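Local coordinates for protein Amuc_1102 (Akkermansia muciniphila, PDB 7DSZ) that is of unknown function but adopts an immunoglobulin-like fold related to archaeal type IV pilus proteins, and may therefore belong to a pilus-like assembly, at residues Pro176-Asn179 with Lys180-Pro184; Val187-Tyr190 with Asp191-Glu195. All coordinates share one frame; numbering follows the deposited sequence.

In the fold
Contacts 1 and 2 follow each other in the long loop between strands 169-171 and 195-196. Their centres are about 13 Å apart. Contact 1 lies deeper, about 9 Å from the chain centre, against about 13 Å for contact 2. Both rest on strand 109-115. Contact 1 also meets Trp51 of strand 50-63, and contact 2 reaches Glu55 of the same strand. Lys180 joins them: Lys180 NZ bonds Phe188 O at 2.7 Å, and its CE packs on Tyr193. The chemistry differs. Contact 1 is mainly polar: amide, carboxylate and backbone groups bond round a tight turn. Contact 2 combines aromatic rings with an arginine, and its Trp189 and Asp191 are exposed. A different neighbouring subunit approaches each contact.

Contact 1. Residues Pro176-Asn179 with Lys180-Pro184; sequences PLLN and KDETP
Glu182 folds back over Asn179 at the start of a short 3-10 turn. Glu182 CB lies 3.4 Å from Asn179 O. Glu182 CG sits 3.4 Å from Asn179 OD1. The first torsion sets CG opposite the carbonyl carbon (chi1 -62°), and the extended chain beyond it carries the carboxylate back to the preceding backbone. There Glu182 CD is 3.7 Å from Asn179 ND2. The carboxylate and the amide are stacked, with planes 19° apart. At the tip, Glu182 OE1 takes a nearly straight bond of 2.9 Å from Asn179 N (169°), on its anti side. The pair has the reciprocal bonds of a capping box, with Asn179 in the N-cap position before the 3-10 turn. The return bond, Glu182 N to Asn179 OD1, is weak at 3.1 Å. Asn179 OD1 also receives a weak bond from Asp181 N. The main acceptor of Glu182 N is Asn179 O, at 2.9 Å, met from above the carbonyl plane. Glu182 OE1 has another partner, Lys96 NZ, in a salt bridge. Further round the turn, Thr183 N and OG1 both bond Lys180 O from the same face. Thr183 CG2 touches Leu178 CB at 3.9 Å, and both side chains rest on Trp51 of strand 50-63.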
loop_
_atom_site.group_PDB
_atom_site.type_symbol
_atom_site.label_atom_id
_atom_site.label_comp_id
_atom_site.label_asym_id
_atom_site.label_seq_id
_atom_site.Cartn_x
_atom_site.Cartn_y
_atom_site.Cartn_z
ATOM N N PRO C 176 -8.639 -12.712 -4.241
ATOM C CA PRO C 176 -7.332 -12.605 -3.581
ATOM C C PRO C 176 -7.449 -12.585 -2.061
ATOM O O PRO C 176 -8.263 -11.858 -1.482
ATOM C CB PRO C 176 -6.758 -11.287 -4.124
ATOM C CG PRO C 176 -7.921 -10.528 -4.654
ATOM C CD PRO C 176 -8.972 -11.521 -5.049
ATOM N N LEU C 177 -6.634 -13.420 -1.431
ATOM C CA LEU C 177 -6.434 -13.357 0.005
ATOM C C LEU C 177 -5.566 -12.156 0.318
ATOM O O LEU C 177 -4.562 -11.919 -0.356
ATOM C CB LEU C 177 -5.744 -14.622 0.492
ATOM C CG LEU C 177 -6.652 -15.818 0.719
ATOM C CD1 LEU C 177 -5.786 -17.032 1.057
ATOM C CD2 LEU C 177 -7.623 -15.477 1.843
ATOM N N LEU C 178 -5.947 -11.400 1.342
ATOM C CA LEU C 178 -5.278 -10.151 1.650
ATOM C C LEU C 178 -4.650 -10.234 3.033
ATOM O O LEU C 178 -5.193 -10.880 3.929
ATOM C CB LEU C 178 -6.264 -9.008 1.619
ATOM C CG LEU C 178 -7.005 -8.896 0.279
ATOM C CD1 LEU C 178 -8.192 -7.948 0.422
ATOM C CD2 LEU C 178 -6.041 -8.364 -0.749
ATOM N N ASN C 179 -3.508 -9.580 3.194
ATOM C CA ASN C 179 -2.991 -9.429 4.550
ATOM C C ASN C 179 -3.643 -8.198 5.180
ATOM O O ASN C 179 -4.335 -7.413 4.520
ATOM C CB ASN C 179 -1.441 -9.406 4.561
ATOM C CG ASN C 179 -0.824 -8.074 4.071
ATOM O OD1 ASN C 179 -1.309 -6.998 4.356
ATOM N ND2 ASN C 179 0.298 -8.178 3.358
ATOM N N LYS C 180 -3.447 -8.054 6.497
ATOM C CA LYS C 180 -4.169 -7.037 7.245
ATOM C C LYS C 180 -3.882 -5.635 6.729
ATOM O O LYS C 180 -4.779 -4.782 6.709
ATOM C CB LYS C 180 -3.808 -7.161 8.739
ATOM C CG LYS C 180 -4.472 -6.138 9.631
ATOM C CD LYS C 180 -4.295 -6.565 11.105
ATOM C CE LYS C 180 -4.906 -5.552 12.071
ATOM N NZ LYS C 180 -4.055 -4.335 12.189
ATOM N N ASP C 181 -2.632 -5.370 6.307
ATOM C CA ASP C 181 -2.274 -4.048 5.805
ATOM C C ASP C 181 -2.818 -3.789 4.416
ATOM O O ASP C 181 -2.709 -2.659 3.931
ATOM C CB ASP C 181 -0.748 -3.861 5.816
ATOM C CG ASP C 181 -0.204 -3.669 7.232
ATOM O OD1 ASP C 181 -0.984 -3.246 8.115
ATOM O OD2 ASP C 181 0.990 -3.934 7.469
ATOM N N GLU C 182 -3.408 -4.800 3.782
ATOM C CA GLU C 182 -4.115 -4.655 2.518
ATOM C C GLU C 182 -5.629 -4.550 2.691
ATOM O O GLU C 182 -6.376 -4.739 1.719
ATOM C CB GLU C 182 -3.770 -5.835 1.613
ATOM C CG GLU C 182 -2.279 -5.907 1.275
ATOM C CD GLU C 182 -1.889 -7.186 0.526
ATOM O OE1 GLU C 182 -2.375 -8.292 0.864
ATOM O OE2 GLU C 182 -1.067 -7.083 -0.409
ATOM N N THR C 183 -6.098 -4.241 3.892
ATOM C CA THR C 183 -7.510 -4.140 4.225
ATOM C C THR C 183 -7.759 -2.866 5.015
ATOM O O THR C 183 -6.819 -2.252 5.534
ATOM C CB THR C 183 -7.992 -5.327 5.081
ATOM O OG1 THR C 183 -7.494 -5.159 6.420
ATOM C CG2 THR C 183 -7.539 -6.673 4.509
ATOM N N PRO C 184 -9.024 -2.460 5.160
ATOM C CA PRO C 184 -9.331 -1.323 6.046
ATOM C C PRO C 184 -9.084 -1.610 7.518
ATOM O O PRO C 184 -9.219 -0.690 8.339
ATOM C CB PRO C 184 -10.825 -1.047 5.782
ATOM C CG PRO C 184 -11.336 -2.215 5.019
ATOM C CD PRO C 184 -10.179 -2.849 4.328
#

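Contact 2. Residues Val187-Tyr190 with Asp191-Glu195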
loop_
_atom_site.group_PDB
_atom_site.type_symbol
_atom_site.label_atom_id
_atom_site.label_comp_id
_atom_site.label_asym_id
_atom_site.label_seq_id
_atom_site.Cartn_x
_atom_site.Cartn_y
_atom_site.Cartn_z
ATOM N N VAL C 187 -4.989 -0.278 10.456
ATOM C CA VAL C 187 -4.538 0.471 11.634
ATOM C C VAL C 187 -5.270 0.087 12.913
ATOM O O VAL C 187 -4.972 0.658 13.972
ATOM C CB VAL C 187 -4.671 1.994 11.434
ATOM C CG1 VAL C 187 -3.967 2.425 10.116
ATOM C CG2 VAL C 187 -6.122 2.414 11.460
ATOM N N PHE C 188 -6.193 -0.868 12.864
ATOM C CA PHE C 188 -6.987 -1.243 14.029
ATOM C C PHE C 188 -6.486 -2.542 14.641
ATOM O O PHE C 188 -5.827 -3.343 13.982
ATOM C CB PHE C 188 -8.452 -1.370 13.633
ATOM C CG PHE C 188 -9.054 -0.057 13.217
ATOM C CD1 PHE C 188 -9.488 0.843 14.185
ATOM C CD2 PHE C 188 -9.126 0.303 11.886
ATOM C CE1 PHE C 188 -10.029 2.067 13.822
ATOM C CE2 PHE C 188 -9.656 1.544 11.515
ATOM C CZ PHE C 188 -10.111 2.416 12.499
ATOM N N TRP C 189 -6.804 -2.738 15.928
ATOM C CA TRP C 189 -6.331 -3.907 16.673
ATOM C C TRP C 189 -4.838 -4.114 16.467
ATOM O O TRP C 189 -4.365 -5.236 16.262
ATOM C CB TRP C 189 -7.085 -5.176 16.271
ATOM C CG TRP C 189 -8.552 -5.206 16.579
ATOM C CD1 TRP C 189 -9.320 -4.219 17.147
ATOM C CD2 TRP C 189 -9.419 -6.318 16.355
ATOM N NE1 TRP C 189 -10.630 -4.658 17.260
ATOM C CE2 TRP C 189 -10.707 -5.941 16.775
ATOM C CE3 TRP C 189 -9.227 -7.595 15.810
ATOM C CZ2 TRP C 189 -11.797 -6.796 16.674
ATOM C CZ3 TRP C 189 -10.318 -8.453 15.718
ATOM C CH2 TRP C 189 -11.583 -8.045 16.152
ATOM N N TYR C 190 -4.077 -3.021 16.534
ATOM C CA TYR C 190 -2.703 -3.085 16.065
ATOM C C TYR C 190 -1.869 -4.034 16.921
ATOM O O TYR C 190 -1.039 -4.786 16.390
ATOM C CB TYR C 190 -2.083 -1.684 16.019
ATOM C CG TYR C 190 -0.681 -1.727 15.446
ATOM C CD1 TYR C 190 -0.477 -1.740 14.062
ATOM C CD2 TYR C 190 0.442 -1.799 16.280
ATOM C CE1 TYR C 190 0.808 -1.804 13.516
ATOM C CE2 TYR C 190 1.737 -1.863 15.748
ATOM C CZ TYR C 190 1.911 -1.859 14.363
ATOM O OH TYR C 190 3.174 -1.946 13.801
ATOM N N ASP C 191 -2.125 -4.068 18.233
ATOM C CA ASP C 191 -1.332 -4.896 19.144
ATOM C C ASP C 191 -1.658 -6.381 19.094
ATOM O O ASP C 191 -0.982 -7.163 19.777
ATOM C CB ASP C 191 -1.517 -4.411 20.578
ATOM C CG ASP C 191 -0.763 -3.146 20.838
ATOM O OD1 ASP C 191 0.120 -2.845 20.002
ATOM O OD2 ASP C 191 -1.041 -2.464 21.846
ATOM N N ARG C 192 -2.691 -6.788 18.352
ATOM C CA ARG C 192 -3.110 -8.187 18.350
ATOM C C ARG C 192 -2.200 -9.069 17.501
ATOM O O ARG C 192 -2.153 -10.291 17.717
ATOM C CB ARG C 192 -4.566 -8.270 17.861
ATOM C CG ARG C 192 -5.136 -9.684 17.660
ATOM C CD ARG C 192 -6.618 -9.586 17.280
ATOM N NE ARG C 192 -7.218 -10.862 16.898
ATOM C CZ ARG C 192 -7.904 -11.629 17.739
ATOM N NH1 ARG C 192 -8.059 -11.240 19.008
ATOM N NH2 ARG C 192 -8.439 -12.773 17.325
ATOM N N TYR C 193 -1.472 -8.482 16.555
ATOM C CA TYR C 193 -0.699 -9.199 15.557
ATOM C C TYR C 193 0.700 -8.609 15.472
ATOM O O TYR C 193 0.901 -7.427 15.773
ATOM C CB TYR C 193 -1.343 -9.077 14.168
ATOM C CG TYR C 193 -2.847 -9.228 14.107
ATOM C CD1 TYR C 193 -3.682 -8.129 14.298
ATOM C CD2 TYR C 193 -3.428 -10.462 13.808
ATOM C CE1 TYR C 193 -5.057 -8.265 14.208
ATOM C CE2 TYR C 193 -4.810 -10.603 13.727
ATOM C CZ TYR C 193 -5.603 -9.491 13.917
ATOM O OH TYR C 193 -6.973 -9.571 13.848
ATOM N N PRO C 194 1.677 -9.375 15.004
ATOM C CA PRO C 194 2.982 -8.770 14.718
ATOM C C PRO C 194 2.910 -7.849 13.506
ATOM O O PRO C 194 1.951 -7.841 12.727
ATOM C CB PRO C 194 3.899 -9.970 14.442
ATOM C CG PRO C 194 3.090 -11.206 14.816
ATOM C CD PRO C 194 1.655 -10.808 14.657
ATOM N N GLU C 195 3.974 -7.060 13.356
ATOM C CA GLU C 195 4.162 -6.229 12.173
ATOM C C GLU C 195 4.290 -7.094 10.923
ATOM O O GLU C 195 4.896 -8.166 10.954
ATOM C CB GLU C 195 5.425 -5.377 12.358
ATOM C CG GLU C 195 5.786 -4.476 11.186
ATOM C CD GLU C 195 7.072 -3.686 11.434
ATOM O OE1 GLU C 195 7.623 -3.766 12.552
ATOM O OE2 GLU C 195 7.501 -2.972 10.509
#
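Trp189 and Arg192 run side by side in the same direction, and Tyr193 crosses the indole obliquely. Side chains pack tightly where Arg192 and the buried Tyr193 meet one corner of the indole. Trp189 CE3 lies 3.6 Å from Arg192 CD. Tyr193 OH lies 3.6 Å from Trp189 CE3, at the ring edge and in its plane. The Arg192 chain is extended from CG to NE, with CG anti to the backbone N (chi1 174°). It passes over the Tyr193 ring and sets its CG above the ring centre, 3.7 Å from the plane. A weak bond runs from Arg192 NE to Tyr193 OH. Both polar ends have a stronger partner in Glu55: NE forms a salt bridge with one carboxylate oxygen, and OH hydrogen-bonds to the other. This pairing ties the loop to strand 50-63. Tyr193 CD1 also turns its ring edge to Trp189 O, at 3.6 Å.

Across the turn the contact is looser. Tyr190 and Asp191 cross at about a right angle, and Asp191 OD1 comes only to 3.9 Å from Tyr190 CD2, at the ring edge. Asp191, like Trp189, is exposed; it packs on Lys49 of a neighbouring subunit. The backbone is closed by a bond of 3.1 Å from Arg192 N to Trp189 O. With Tyr190 and Asp191 at its corners, the backbone angles are those of a type I beta-turn.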